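Local coordinates for alcohol dehydrogenase superfamily protein (Novosphingobium aromaticivorans, PDB 3GAZ) that probably acts as an NADP-dependent oxidoreductase of the medium-chain alcohol dehydrogenase superfamily, although its substrate is not established, at residues A10-A16 with L63-L67. Residue numbers count along the deposited sequence, not the author numbering.
Sequences AAVVEEA and LPAIL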
ATOM      1  N   ALA A  10      19.751  -2.292   0.488  1.00 12.81           N
ATOM      2  CA  ALA A  10      18.492  -3.014   0.542  1.00 14.81           C
ATOM      3  C   ALA A  10      18.388  -3.925  -0.669  1.00 15.17           C
ATOM      4  O   ALA A  10      19.009  -3.675  -1.705  1.00 15.54           O
ATOM      5  CB  ALA A  10      17.315  -2.034   0.559  1.00 13.38           C
ATOM      6  N   ALA A  11      17.612  -4.990  -0.527  1.00 15.54           N
ATOM      7  CA  ALA A  11      17.406  -5.926  -1.619  1.00 15.41           C
ATOM      8  C   ALA A  11      16.077  -5.540  -2.250  1.00 15.89           C
ATOM      9  O   ALA A  11      15.053  -5.446  -1.567  1.00 14.79           O
ATOM     10  CB  ALA A  11      17.355  -7.352  -1.095  1.00 15.92           C
ATOM     11  N   VAL A  12      16.097  -5.304  -3.553  1.00 13.82           N
ATOM     12  CA  VAL A  12      14.893  -4.915  -4.258  1.00 13.60           C
ATOM     13  C   VAL A  12      14.504  -5.916  -5.331  1.00 13.35           C
ATOM     14  O   VAL A  12      15.349  -6.355  -6.112  1.00 14.25           O
ATOM     15  CB  VAL A  12      15.076  -3.537  -4.946  1.00 14.33           C
ATOM     16  CG1 VAL A  12      13.787  -3.127  -5.647  1.00 15.85           C
ATOM     17  CG2 VAL A  12      15.490  -2.492  -3.926  1.00 13.37           C
ATOM     18  N   VAL A  13      13.228  -6.291  -5.356  1.00 11.56           N
ATOM     19  CA  VAL A  13      12.733  -7.186  -6.385  1.00 13.48           C
ATOM     20  C   VAL A  13      12.164  -6.192  -7.389  1.00 17.93           C
ATOM     21  O   VAL A  13      11.194  -5.490  -7.100  1.00 17.84           O
ATOM     22  CB  VAL A  13      11.626  -8.126  -5.859  1.00 15.42           C
ATOM     23  CG1 VAL A  13      11.065  -8.952  -7.003  1.00 14.96           C
ATOM     24  CG2 VAL A  13      12.199  -9.050  -4.794  1.00 12.69           C
ATOM     25  N   GLU A  14      12.798  -6.109  -8.553  1.00 18.67           N
ATOM     26  CA  GLU A  14      12.405  -5.155  -9.581  1.00 20.92           C
ATOM     27  C   GLU A  14      11.192  -5.543 -10.413  1.00 22.29           C
ATOM     28  O   GLU A  14      10.370  -4.690 -10.754  1.00 23.13           O
ATOM     29  CB  GLU A  14      13.607  -4.878 -10.483  1.00 21.30           C
ATOM     30  CG  GLU A  14      14.886  -4.674  -9.682  1.00 23.78           C
ATOM     31  CD  GLU A  14      16.032  -4.127 -10.504  1.00 23.72           C
ATOM     32  OE1 GLU A  14      16.281  -4.656 -11.606  1.00 23.24           O
ATOM     33  OE2 GLU A  14      16.691  -3.174 -10.034  1.00 23.94           O
ATOM     34  N   GLU A  15      11.085  -6.823 -10.746  1.00 23.21           N
ATOM     35  CA  GLU A  15       9.963  -7.312 -11.534  1.00 25.01           C
ATOM     36  C   GLU A  15       9.589  -8.729 -11.121  1.00 23.30           C
ATOM     37  O   GLU A  15      10.355  -9.407 -10.434  1.00 22.02           O
ATOM     38  CB  GLU A  15      10.295  -7.284 -13.031  1.00 28.65           C
ATOM     39  CG  GLU A  15      11.484  -8.143 -13.461  1.00 30.98           C
ATOM     40  CD  GLU A  15      12.817  -7.446 -13.274  1.00 34.78           C
ATOM     41  OE1 GLU A  15      12.925  -6.261 -13.661  1.00 35.21           O
ATOM     42  OE2 GLU A  15      13.761  -8.082 -12.755  1.00 35.83           O
ATOM     43  N   ALA A  16       8.409  -9.168 -11.545  1.00 22.82           N
ATOM     44  CA  ALA A  16       7.927 -10.503 -11.219  1.00 22.89           C
ATOM     45  C   ALA A  16       9.001 -11.557 -11.464  1.00 23.43           C
ATOM     46  O   ALA A  16       9.614 -11.595 -12.532  1.00 22.58           O
ATOM     47  CB  ALA A  16       6.684 -10.825 -12.040  1.00 23.27           C
ATOM     48  N   LEU A  63       5.432  -4.487  -7.532  1.00 17.32           N
ATOM     49  CA  LEU A  63       6.867  -4.318  -7.724  1.00 17.04           C
ATOM     50  C   LEU A  63       7.114  -3.106  -8.625  1.00 18.52           C
ATOM     51  O   LEU A  63       6.228  -2.691  -9.374  1.00 18.42           O
ATOM     52  CB  LEU A  63       7.444  -5.578  -8.372  1.00 16.22           C
ATOM     53  CG  LEU A  63       7.081  -6.884  -7.655  1.00 15.44           C
ATOM     54  CD1 LEU A  63       7.582  -8.075  -8.461  1.00 16.36           C
ATOM     55  CD2 LEU A  63       7.680  -6.883  -6.253  1.00 16.88           C
ATOM     56  N   PRO A  64       8.323  -2.529  -8.574  1.00 18.16           N
ATOM     57  CA  PRO A  64       9.454  -2.940  -7.738  1.00 17.67           C
ATOM     58  C   PRO A  64       9.187  -2.683  -6.263  1.00 17.62           C
ATOM     59  O   PRO A  64       8.387  -1.815  -5.911  1.00 14.55           O
ATOM     60  CB  PRO A  64      10.596  -2.083  -8.269  1.00 19.16           C
ATOM     61  CG  PRO A  64       9.886  -0.810  -8.628  1.00 20.97           C
ATOM     62  CD  PRO A  64       8.665  -1.326  -9.355  1.00 18.99           C
ATOM     63  N   ALA A  65       9.859  -3.435  -5.399  1.00 16.36           N
ATOM     64  CA  ALA A  65       9.666  -3.250  -3.971  1.00 14.46           C
ATOM     65  C   ALA A  65      10.654  -4.044  -3.130  1.00 12.92           C
ATOM     66  O   ALA A  65      11.278  -4.994  -3.601  1.00 11.07           O
ATOM     67  CB  ALA A  65       8.229  -3.636  -3.587  1.00 14.64           C
ATOM     68  N   ILE A  66      10.800  -3.621  -1.880  1.00 11.44           N
ATOM     69  CA  ILE A  66      11.660  -4.296  -0.925  1.00 11.05           C
ATOM     70  C   ILE A  66      10.697  -5.211  -0.184  1.00 11.84           C
ATOM     71  O   ILE A  66       9.701  -4.741   0.378  1.00 13.62           O
ATOM     72  CB  ILE A  66      12.293  -3.290   0.056  1.00 10.80           C
ATOM     73  CG1 ILE A  66      13.271  -2.382  -0.700  1.00 10.75           C
ATOM     74  CG2 ILE A  66      12.989  -4.032   1.184  1.00  9.80           C
ATOM     75  CD1 ILE A  66      13.731  -1.167   0.081  1.00 14.45           C
ATOM     76  N   LEU A  67      10.974  -6.512  -0.202  1.00  9.93           N
ATOM     77  CA  LEU A  67      10.096  -7.479   0.453  1.00 11.37           C
ATOM     78  C   LEU A  67      10.571  -7.870   1.855  1.00 12.07           C
ATOM     79  O   LEU A  67      11.584  -7.366   2.338  1.00 13.95           O
ATOM     80  CB  LEU A  67       9.945  -8.718  -0.438  1.00  9.65           C
ATOM     81  CG  LEU A  67       9.600  -8.390  -1.897  1.00 11.30           C
ATOM     82  CD1 LEU A  67       9.273  -9.678  -2.657  1.00 10.60           C
ATOM     83  CD2 LEU A  67       8.420  -7.427  -1.942  1.00 11.79           C
TER
HETATM   84  O   HOH W   1      13.252  -7.687  -1.345  1.00 13.45           O
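The Val-13 side chain packs against two leucines of 63-67. Its CG1 lies 3.9 Å from CD1 of Leu-63, and its CG2 lies 3.7 Å from CD1 of Leu-67. Arg-52 of helix 46-52 and Phe-20 of strand 20-26 also touch this valine. The main chains meet in a single antiparallel bridge, the hydrogen-bonded pair Val-13 and Ala-65. Val-13 N donates to Ala-65 O at 2.9 Å, and Ala-65 N donates to Val-13 O at 3.0 Å. Val-13 O also receives a CA-H...O contact from CA of Pro-64 at 3.2 Å. Beyond the bridge, Ala-11 O and Leu-67 N are 4.4 Å apart, too far for a direct hydrogen bond. Water 1 spans them: it donates to Ala-11 O at 2.9 Å and accepts from Leu-67 N at 2.8 Å. Ile-66 packs its CG1 on Val-12 CG2 at 3.9 Å and its CD1 on Ala-10 CB at 3.7 Å. At the other end, CD1 of Leu-63 sits 3.4 Å from Ala-16 N. Strand 7-13 pairs with strand 20-26 as a two-stranded hairpin. The single bridge, with the water and apolar contacts around it, joins that hairpin to the loop before strand 70-78, within the GroES-like N-terminal domain typical of medium-chain dehydrogenases.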